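Local coordinates for protein PfVFT1 (Plasmodium falciparum, PDB 5JKQ) that is a bi-lobed Venus flytrap protein of the malaria parasite that probably binds a small solute in the manner of solute-binding proteins, at residues L33-Y44 and G101-I109. The protein carries 3 engineered substitutions. Residues are numbered along the deposited sequence; the frame is centred on the assembly and turned at random.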
# COMPACT_ATOMS: atom_id res chain seq x y z
N LEU A 33 -2.73 -2.54 15.57
CA LEU A 33 -2.66 -1.95 14.24
C LEU A 33 -3.80 -0.96 14.01
O LEU A 33 -3.60 0.11 13.44
CB LEU A 33 -2.67 -3.03 13.17
CG LEU A 33 -2.58 -2.56 11.71
CD1 LEU A 33 -1.45 -1.56 11.51
CD2 LEU A 33 -2.40 -3.75 10.79
N ILE A 34 -5.00 -1.32 14.46
CA ILE A 34 -6.16 -0.46 14.31
C ILE A 34 -6.09 0.70 15.30
O ILE A 34 -6.56 1.80 15.02
CB ILE A 34 -7.48 -1.24 14.50
CG1 ILE A 34 -7.51 -2.44 13.55
CG2 ILE A 34 -8.68 -0.32 14.24
CD1 ILE A 34 -8.73 -3.33 13.70
N ASP A 35 -5.50 0.45 16.47
CA ASP A 35 -5.26 1.51 17.44
C ASP A 35 -4.33 2.57 16.86
O ASP A 35 -4.53 3.77 17.06
CB ASP A 35 -4.67 0.94 18.73
CG ASP A 35 -5.71 0.27 19.61
OD1 ASP A 35 -6.85 0.07 19.14
OD2 ASP A 35 -5.38 -0.07 20.76
N LEU A 36 -3.32 2.11 16.13
CA LEU A 36 -2.35 3.00 15.51
C LEU A 36 -2.98 3.81 14.38
O LEU A 36 -2.60 4.96 14.14
CB LEU A 36 -1.16 2.20 14.97
CG LEU A 36 -0.10 2.99 14.21
CD1 LEU A 36 0.64 3.94 15.15
CD2 LEU A 36 0.87 2.05 13.52
N ILE A 37 -3.93 3.20 13.68
CA ILE A 37 -4.65 3.87 12.61
C ILE A 37 -5.51 4.98 13.21
O ILE A 37 -5.57 6.09 12.68
CB ILE A 37 -5.52 2.87 11.81
CG1 ILE A 37 -4.62 1.99 10.94
CG2 ILE A 37 -6.54 3.59 10.92
CD1 ILE A 37 -5.32 0.80 10.31
N ASP A 38 -6.16 4.69 14.33
CA ASP A 38 -7.00 5.66 15.02
C ASP A 38 -6.16 6.80 15.61
O ASP A 38 -6.54 7.96 15.53
CB ASP A 38 -7.82 4.99 16.13
CG ASP A 38 -8.77 3.93 15.60
OD1 ASP A 38 -9.14 4.00 14.40
OD2 ASP A 38 -9.15 3.03 16.38
N LYS A 39 -5.02 6.44 16.21
CA LYS A 39 -4.15 7.43 16.84
C LYS A 39 -3.70 8.50 15.85
O LYS A 39 -3.67 9.69 16.18
CB LYS A 39 -2.93 6.74 17.47
CG LYS A 39 -1.91 7.72 18.04
CD LYS A 39 -0.78 7.00 18.75
CE LYS A 39 0.15 8.00 19.44
NZ LYS A 39 0.68 9.03 18.50
N HIS A 40 -3.33 8.07 14.65
CA HIS A 40 -2.90 8.99 13.60
C HIS A 40 -4.09 9.52 12.81
O HIS A 40 -3.94 10.40 11.97
CB HIS A 40 -1.92 8.31 12.66
CG HIS A 40 -0.57 8.07 13.27
ND1 HIS A 40 0.28 9.09 13.60
CD2 HIS A 40 0.06 6.92 13.59
CE1 HIS A 40 1.39 8.59 14.11
NE2 HIS A 40 1.29 7.27 14.11
N ASN A 41 -5.28 8.98 13.10
CA ASN A 41 -6.50 9.38 12.42
C ASN A 41 -6.35 9.30 10.90
O ASN A 41 -6.72 10.22 10.18
CB ASN A 41 -6.91 10.79 12.83
CG ASN A 41 -8.38 11.08 12.57
OD1 ASN A 41 -9.24 10.25 12.85
ND2 ASN A 41 -8.66 12.25 12.02
N VAL A 42 -5.78 8.18 10.44
CA VAL A 42 -5.60 7.94 9.01
C VAL A 42 -6.69 7.00 8.50
O VAL A 42 -7.20 6.17 9.25
CB VAL A 42 -4.20 7.36 8.70
CG1 VAL A 42 -3.13 8.42 8.92
CG2 VAL A 42 -3.93 6.12 9.54
N ASP A 43 -7.04 7.15 7.23
CA ASP A 43 -8.18 6.45 6.65
C ASP A 43 -7.75 5.17 5.94
O ASP A 43 -7.90 5.05 4.72
CB ASP A 43 -8.92 7.38 5.69
CG ASP A 43 -10.31 6.88 5.33
OD1 ASP A 43 -10.80 5.95 6.00
OD2 ASP A 43 -10.91 7.42 4.38
N TYR A 44 -7.22 4.23 6.71
CA TYR A 44 -6.80 2.94 6.17
C TYR A 44 -7.59 1.80 6.80
O TYR A 44 -8.03 1.89 7.95
CB TYR A 44 -5.31 2.70 6.42
CG TYR A 44 -4.39 3.66 5.69
CD1 TYR A 44 -4.32 3.68 4.31
CD2 TYR A 44 -3.57 4.52 6.40
CE1 TYR A 44 -3.47 4.55 3.65
CE2 TYR A 44 -2.72 5.39 5.75
CZ TYR A 44 -2.67 5.40 4.37
OH TYR A 44 -1.83 6.27 3.72
N GLY A 101 5.63 9.24 11.65
CA GLY A 101 4.31 9.17 11.05
C GLY A 101 3.75 7.77 11.05
O GLY A 101 4.34 6.85 11.62
N PHE A 102 2.60 7.60 10.39
CA PHE A 102 1.88 6.33 10.42
C PHE A 102 2.68 5.17 9.84
O PHE A 102 2.92 4.18 10.53
CB PHE A 102 0.56 6.47 9.66
CG PHE A 102 -0.18 5.17 9.50
CD1 PHE A 102 -0.85 4.60 10.58
CD2 PHE A 102 -0.20 4.52 8.28
CE1 PHE A 102 -1.52 3.40 10.43
CE2 PHE A 102 -0.87 3.32 8.13
CZ PHE A 102 -1.54 2.76 9.20
N TRP A 103 3.07 5.29 8.58
CA TRP A 103 3.72 4.18 7.88
C TRP A 103 5.01 3.73 8.56
O TRP A 103 5.25 2.52 8.68
CB TRP A 103 3.98 4.55 6.42
CG TRP A 103 2.74 4.46 5.59
CD1 TRP A 103 2.08 5.48 4.98
CD2 TRP A 103 2.00 3.27 5.29
NE1 TRP A 103 0.98 5.00 4.32
CE2 TRP A 103 0.91 3.65 4.49
CE3 TRP A 103 2.16 1.92 5.62
CZ2 TRP A 103 -0.03 2.73 4.01
CZ3 TRP A 103 1.23 1.00 5.15
CH2 TRP A 103 0.15 1.41 4.35
N PRO A 104 5.85 4.68 9.00
CA PRO A 104 7.00 4.27 9.82
C PRO A 104 6.56 3.55 11.10
O PRO A 104 7.16 2.53 11.46
CB PRO A 104 7.69 5.59 10.15
CG PRO A 104 7.34 6.47 9.02
CD PRO A 104 5.94 6.10 8.61
N ASP A 105 5.53 4.07 11.77
CA ASP A 105 5.04 3.46 13.00
C ASP A 105 4.51 2.05 12.75
O ASP A 105 4.62 1.18 13.61
CB ASP A 105 3.93 4.31 13.63
CG ASP A 105 4.46 5.43 14.50
OD1 ASP A 105 5.66 5.40 14.87
OD2 ASP A 105 3.68 6.34 14.83
N VAL A 106 3.92 1.83 11.57
CA VAL A 106 3.45 0.50 11.19
C VAL A 106 4.62 -0.48 11.12
O VAL A 106 4.55 -1.59 11.64
CB VAL A 106 2.72 0.52 9.82
CG1 VAL A 106 2.51 -0.90 9.27
CG2 VAL A 106 1.38 1.24 9.96
N MSE A 107 5.71 -0.05 10.48
CA MSE A 107 6.87 -0.92 10.31
C MSE A 107 7.53 -1.20 11.66
O MSE A 107 8.07 -2.29 11.88
CB MSE A 107 7.88 -0.31 9.34
CG MSE A 107 9.05 -1.22 9.01
SE MSE A 107 8.50 -2.86 8.10
CE MSE A 107 8.52 -2.18 6.27
N TYR A 108 7.49 -0.22 12.55
CA TYR A 108 8.08 -0.37 13.88
C TYR A 108 7.36 -1.44 14.69
O TYR A 108 7.99 -2.32 15.27
CB TYR A 108 8.06 0.96 14.64
CG TYR A 108 8.94 2.04 14.05
CD1 TYR A 108 10.15 1.73 13.43
CD2 TYR A 108 8.56 3.38 14.10
CE1 TYR A 108 10.95 2.72 12.89
CE2 TYR A 108 9.35 4.37 13.57
CZ TYR A 108 10.54 4.04 12.96
OH TYR A 108 11.34 5.03 12.43
N ILE A 109 6.03 -1.36 14.75
CA ILE A 109 5.27 -2.30 15.57
C ILE A 109 5.31 -3.71 14.98
O ILE A 109 5.21 -4.69 15.71
CB ILE A 109 3.80 -1.85 15.75
CG1 ILE A 109 3.11 -1.70 14.39
CG2 ILE A 109 3.75 -0.55 16.55
CD1 ILE A 109 1.62 -1.45 14.48
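Phe102 inserts its ring between the end of helix 33-39 and the turn that follows, with CG anti to the backbone N (chi1 173°). Val42 lays CG2 over one face, 3.8 Å from the ring centroid in a CH-pi contact, while Val106 CG2 from its own helix lies over the other. Ile37 CG1 approaches obliquely, 3.4 Å from Phe102 CE1, and His40 meets the ring edge with CD2. The imidazole in turn receives Phe102 CA over a face and points NE2 at Asp105, donating a hydrogen bond to OD2 (2.7 Å) that lies almost in the ring plane and uses the anti lone pair of the carboxylate oxygen. Together with Phe102 CA on the face, the bond helps to hold the ring rotation, and the carboxylate would probably polarise the imidazole.

In this bi-lobed Venus flytrap architecture, segments 33-39 and 102-109 of helices 32-39 and 102-118 run nearly antiparallel, their axes at 160°. Leu36 is a knob in a hole formed by Phe102, Asp105, Val106 and Ile109; its CD1 rests on Asp105 CB at 3.6 Å. A Schellman motif with Asn41 at C-prime ends the first helix, and the chain beyond it brings Val42 and Tyr44 to Phe102. The Tyr44 ring is nearly parallel to that of Phe102 but slid aside, and Trp103 presents its edge to the Tyr44 face, with planes 62° apart. Trp103 NE1 also donates to Tyr44 OH (3.1 Å), the oxygen tilted from the indole plane. Ile175 of strand 175-184 touches the side chains of Tyr44 and Trp103.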